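Nucleoporin NUP170 (Chaetomium thermophilum, PDB 5HAX) is a scaffold nucleoporin that probably helps build the inner ring of the nuclear pore complex, with a beta-propeller joined to a helical domain. Local coordinates at residues L715-E718 and Q719-Q723; A10-V13 and N14-Q18. All coordinates share one frame; numbering follows the deposited sequence.

Interaction 2 comes first along the chain, in the N-terminal helix 5-20. Interaction 1 follows some 700 residues later, in the short helix 717-722. Their centres lie about 13 Å apart, on the same side of the chain's centre. They touch directly: N14 ND2 and E718 OE1 are 2.7 Å apart, a probable hydrogen bond, and the methyl group of A10 packs near S722 OG. W603 is a shared neighbour of both helices. The propeller strands lie between the two interactions in sequence, yet the C-terminal helices come back to pack on the N-terminal helix. The two ends of the chain are thus held together within the helical part of the protein.

Interaction 1 (L715-E718 and Q719-Q723); sequences LTYE and QLFSQ
T716 N-caps the short helix 717-722, and the backbone turns from loop into helix with L720 N bonded to T716 O and F721 N to Y717 O. T716 and Q719 form a capping box. Q719 N donates to T716 OG1 at 3.1 Å. In return T716 N donates to Q719 OE1 at 2.8 Å, a nearly straight bond (169°) that meets the amide oxygen from above its carbonyl plane. The threonine's first torsion, chi1 69°, sets OG1 between backbone N and carbonyl carbon, facing the first turn. L715 CD1 lies alongside the Q719 chain, 3.8 Å from Q719 CB. Y717, next to the cap, and F721, one turn later, meet obliquely, with Y717 CD1 3.5 Å from F721 CZ. Y717 O sits over one face of the F721 ring, toward its rim. With an alanine at F721 the ring contact to Y717 CD1 would be lost, and a gap would probably open beside W603 and I682. E718 O accepts from both S722 N and S722 OG, the hydroxyl at 2.7 Å. A water links S722 OG, E718 OE1 and Q723 NE2. E718 OE2 pairs with K604 in a salt bridge, while E718 OE1 also accepts from N14. The side chains thus satisfy backbone groups at the helix start, and the buried carboxylate is probably stabilised as an anion by K604 and its hydrogen-bond donors.

Interaction 2 (A10-V13 and N14-Q18); sequences AQVV and NQTLQ
Residues 10-18 form about two and a half turns of the continuous alpha-helix 5-20, with i to i+4 backbone bonds from N14 N to A10 O, Q15 N to Q11 O, T16 N to V12 O and L17 N to V13 O. This amphipathic helix packs against the loop around W603 and against helix 586-599, where V12 leans on A592 and T16 on L593 and T596. On the packed side V13 and L17 run next to each other in the same direction, with V13 CG1 4.0 Å from L17 CD1. V13 CG1 is anti to the backbone N (chi1 172°), which carries that branch along the helix towards the leucine. The N14 amide finds its partners outside this helix. N14 OD1 accepts from W603 NE1, while its ND2 is taken up by E718. With both amide ends engaged, the rotation of this group is probably fixed. On the exposed side Q11 and Q15 run alongside each other, Q11 CG 3.9 Å from Q15 NE2, with their amide planes 81° apart. T16 folds its hydroxyl back on the preceding turn, OG1 beside the backbone N (chi1 -59°). V12 O therefore takes two donors from opposite faces of its plane, T16 N at 2.9 Å and T16 OG1 at 2.7 Å.

Interaction 1 (L715-E718 and Q719-Q723)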
loop_
_atom_site.group_PDB
_atom_site.type_symbol
_atom_site.label_atom_id
_atom_site.label_comp_id
_atom_site.label_asym_id
_atom_site.label_seq_id
_atom_site.Cartn_x
_atom_site.Cartn_y
_atom_site.Cartn_z
ATOM N N LEU A 715 -29.309 8.943 -0.957
ATOM C CA LEU A 715 -29.417 7.906 -1.972
ATOM C C LEU A 715 -28.066 7.230 -2.171
ATOM O O LEU A 715 -27.064 7.899 -2.448
ATOM C CB LEU A 715 -29.903 8.495 -3.296
ATOM C CG LEU A 715 -29.838 7.549 -4.501
ATOM C CD1 LEU A 715 -30.875 6.442 -4.369
ATOM C CD2 LEU A 715 -30.003 8.311 -5.805
ATOM N N THR A 716 -28.041 5.909 -2.039
ATOM C CA THR A 716 -26.848 5.118 -2.300
ATOM C C THR A 716 -26.910 4.525 -3.703
ATOM O O THR A 716 -27.957 4.502 -4.353
ATOM C CB THR A 716 -26.697 3.998 -1.266
ATOM O OG1 THR A 716 -27.731 3.025 -1.454
ATOM C CG2 THR A 716 -26.770 4.552 0.151
ATOM N N TYR A 717 -25.758 4.039 -4.171
ATOM C CA TYR A 717 -25.721 3.364 -5.464
ATOM C C TYR A 717 -26.490 2.049 -5.417
ATOM O O TYR A 717 -27.138 1.670 -6.400
ATOM C CB TYR A 717 -24.276 3.128 -5.897
ATOM C CG TYR A 717 -23.666 4.305 -6.623
ATOM C CD1 TYR A 717 -23.890 4.498 -7.980
ATOM C CD2 TYR A 717 -22.867 5.223 -5.953
ATOM C CE1 TYR A 717 -23.336 5.572 -8.651
ATOM C CE2 TYR A 717 -22.307 6.300 -6.617
ATOM C CZ TYR A 717 -22.546 6.469 -7.965
ATOM O OH TYR A 717 -21.992 7.538 -8.632
ATOM N N GLU A 718 -26.428 1.342 -4.286
ATOM C CA GLU A 718 -27.220 0.125 -4.128
ATOM C C GLU A 718 -28.699 0.403 -4.365
ATOM O O GLU A 718 -29.374 -0.334 -5.094
ATOM C CB GLU A 718 -27.008 -0.461 -2.731
ATOM C CG GLU A 718 -27.906 -1.654 -2.424
ATOM C CD GLU A 718 -27.753 -2.164 -1.006
ATOM O OE1 GLU A 718 -28.194 -3.301 -0.738
ATOM O OE2 GLU A 718 -27.209 -1.426 -0.159
ATOM N N GLN A 719 -29.223 1.461 -3.742
ATOM C CA GLN A 719 -30.637 1.790 -3.893
ATOM C C GLN A 719 -30.957 2.164 -5.334
ATOM O O GLN A 719 -31.992 1.757 -5.876
ATOM C CB GLN A 719 -31.001 2.928 -2.942
ATOM C CG GLN A 719 -30.844 2.564 -1.470
ATOM C CD GLN A 719 -30.642 3.771 -0.570
ATOM O OE1 GLN A 719 -30.436 4.889 -1.040
ATOM N NE2 GLN A 719 -30.696 3.545 0.738
ATOM N N LEU A 720 -30.077 2.940 -5.969
ATOM C CA LEU A 720 -30.253 3.286 -7.375
ATOM C C LEU A 720 -30.304 2.040 -8.252
ATOM O O LEU A 720 -31.083 1.978 -9.209
ATOM C CB LEU A 720 -29.114 4.204 -7.818
ATOM C CG LEU A 720 -29.056 4.598 -9.294
ATOM C CD1 LEU A 720 -30.244 5.470 -9.656
ATOM C CD2 LEU A 720 -27.746 5.311 -9.596
ATOM N N PHE A 721 -29.484 1.037 -7.935
ATOM C CA PHE A 721 -29.348 -0.131 -8.800
ATOM C C PHE A 721 -30.457 -1.152 -8.594
ATOM O O PHE A 721 -30.855 -1.818 -9.556
ATOM C CB PHE A 721 -28.000 -0.821 -8.555
ATOM C CG PHE A 721 -26.798 -0.003 -8.949
ATOM C CD1 PHE A 721 -26.873 0.957 -9.946
ATOM C CD2 PHE A 721 -25.579 -0.211 -8.322
ATOM C CE1 PHE A 721 -25.760 1.695 -10.302
ATOM C CE2 PHE A 721 -24.466 0.526 -8.676
ATOM C CZ PHE A 721 -24.557 1.479 -9.666
ATOM N N SER A 722 -30.963 -1.297 -7.364
ATOM C CA SER A 722 -31.713 -2.495 -7.004
ATOM C C SER A 722 -32.976 -2.242 -6.184
ATOM O O SER A 722 -33.598 -3.215 -5.742
ATOM C CB SER A 722 -30.799 -3.451 -6.226
ATOM O OG SER A 722 -30.331 -2.842 -5.035
ATOM N N GLN A 723 -33.385 -0.991 -5.965
ATOM C CA GLN A 723 -34.542 -0.702 -5.124
ATOM C C GLN A 723 -35.496 0.264 -5.809
ATOM O O GLN A 723 -35.073 1.170 -6.533
ATOM C CB GLN A 723 -34.107 -0.129 -3.777
ATOM C CG GLN A 723 -33.529 -1.175 -2.847
ATOM C CD GLN A 723 -32.938 -0.577 -1.591
ATOM O OE1 GLN A 723 -33.449 0.410 -1.060
ATOM N NE2 GLN A 723 -31.852 -1.169 -1.110
HETATM O O HOH W 1 -30.857 -3.725 -2.371
#

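Interaction 2 (A10-V13 and N14-Q18)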
loop_
_atom_site.group_PDB
_atom_site.type_symbol
_atom_site.label_atom_id
_atom_site.label_comp_id
_atom_site.label_asym_id
_atom_site.label_seq_id
_atom_site.Cartn_x
_atom_site.Cartn_y
_atom_site.Cartn_z
ATOM N N ALA A 10 -28.799 -8.251 -5.674
ATOM C CA ALA A 10 -28.246 -7.297 -4.718
ATOM C C ALA A 10 -27.997 -7.952 -3.369
ATOM O O ALA A 10 -27.047 -7.588 -2.666
ATOM C CB ALA A 10 -29.187 -6.104 -4.562
ATOM N N GLN A 11 -28.837 -8.917 -2.991
ATOM C CA GLN A 11 -28.610 -9.664 -1.759
ATOM C C GLN A 11 -27.299 -10.438 -1.825
ATOM O O GLN A 11 -26.560 -10.510 -0.836
ATOM C CB GLN A 11 -29.778 -10.614 -1.507
ATOM C CG GLN A 11 -30.342 -10.559 -0.101
ATOM C CD GLN A 11 -31.485 -11.535 0.099
ATOM O OE1 GLN A 11 -32.297 -11.750 -0.802
ATOM N NE2 GLN A 11 -31.548 -12.141 1.277
ATOM N N VAL A 12 -26.997 -11.026 -2.986
ATOM C CA VAL A 12 -25.741 -11.751 -3.158
ATOM C C VAL A 12 -24.560 -10.795 -3.055
ATOM O O VAL A 12 -23.520 -11.130 -2.474
ATOM C CB VAL A 12 -25.741 -12.503 -4.504
ATOM C CG1 VAL A 12 -24.406 -13.207 -4.729
ATOM C CG2 VAL A 12 -26.892 -13.496 -4.557
ATOM N N VAL A 13 -24.694 -9.596 -3.628
ATOM C CA VAL A 13 -23.614 -8.614 -3.573
ATOM C C VAL A 13 -23.334 -8.220 -2.128
ATOM O O VAL A 13 -22.181 -8.204 -1.682
ATOM C CB VAL A 13 -23.965 -7.384 -4.433
ATOM C CG1 VAL A 13 -22.950 -6.265 -4.223
ATOM C CG2 VAL A 13 -24.039 -7.766 -5.905
ATOM N N ASN A 14 -24.388 -7.893 -1.377
ATOM C CA ASN A 14 -24.215 -7.471 0.009
ATOM C C ASN A 14 -23.520 -8.547 0.833
ATOM O O ASN A 14 -22.648 -8.244 1.655
ATOM C CB ASN A 14 -25.569 -7.121 0.623
ATOM C CG ASN A 14 -26.121 -5.808 0.110
ATOM O OD1 ASN A 14 -25.380 -4.850 -0.110
ATOM N ND2 ASN A 14 -27.434 -5.756 -0.082
ATOM N N GLN A 15 -23.893 -9.811 0.627
ATOM C CA GLN A 15 -23.267 -10.900 1.365
ATOM C C GLN A 15 -21.847 -11.156 0.881
ATOM O O GLN A 15 -20.997 -11.600 1.661
ATOM C CB GLN A 15 -24.115 -12.165 1.238
ATOM C CG GLN A 15 -25.476 -12.053 1.914
ATOM C CD GLN A 15 -26.482 -13.059 1.388
ATOM O OE1 GLN A 15 -26.119 -14.032 0.726
ATOM N NE2 GLN A 15 -27.758 -12.823 1.676
ATOM N N THR A 16 -21.572 -10.883 -0.397
ATOM C CA THR A 16 -20.217 -11.038 -0.916
ATOM C C THR A 16 -19.304 -9.936 -0.393
ATOM O O THR A 16 -18.145 -10.195 -0.046
ATOM C CB THR A 16 -20.248 -11.044 -2.444
ATOM O OG1 THR A 16 -21.082 -12.119 -2.902
ATOM C CG2 THR A 16 -18.849 -11.219 -3.018
ATOM N N LEU A 17 -19.809 -8.700 -0.332
ATOM C CA LEU A 17 -19.041 -7.607 0.254
ATOM C C LEU A 17 -18.624 -7.937 1.682
ATOM O O LEU A 17 -17.468 -7.730 2.069
ATOM C CB LEU A 17 -19.862 -6.317 0.227
ATOM C CG LEU A 17 -20.154 -5.700 -1.143
ATOM C CD1 LEU A 17 -21.213 -4.616 -1.010
ATOM C CD2 LEU A 17 -18.886 -5.138 -1.763
ATOM N N GLN A 18 -19.561 -8.451 2.483
ATOM C CA GLN A 18 -19.252 -8.798 3.866
ATOM C C GLN A 18 -18.239 -9.931 3.947
ATOM O O GLN A 18 -17.428 -9.971 4.879
ATOM C CB GLN A 18 -20.534 -9.181 4.605
ATOM C CG GLN A 18 -21.417 -7.995 4.964
ATOM C CD GLN A 18 -22.823 -8.402 5.375
ATOM O OE1 GLN A 18 -23.248 -9.535 5.149
ATOM N NE2 GLN A 18 -23.551 -7.474 5.983
#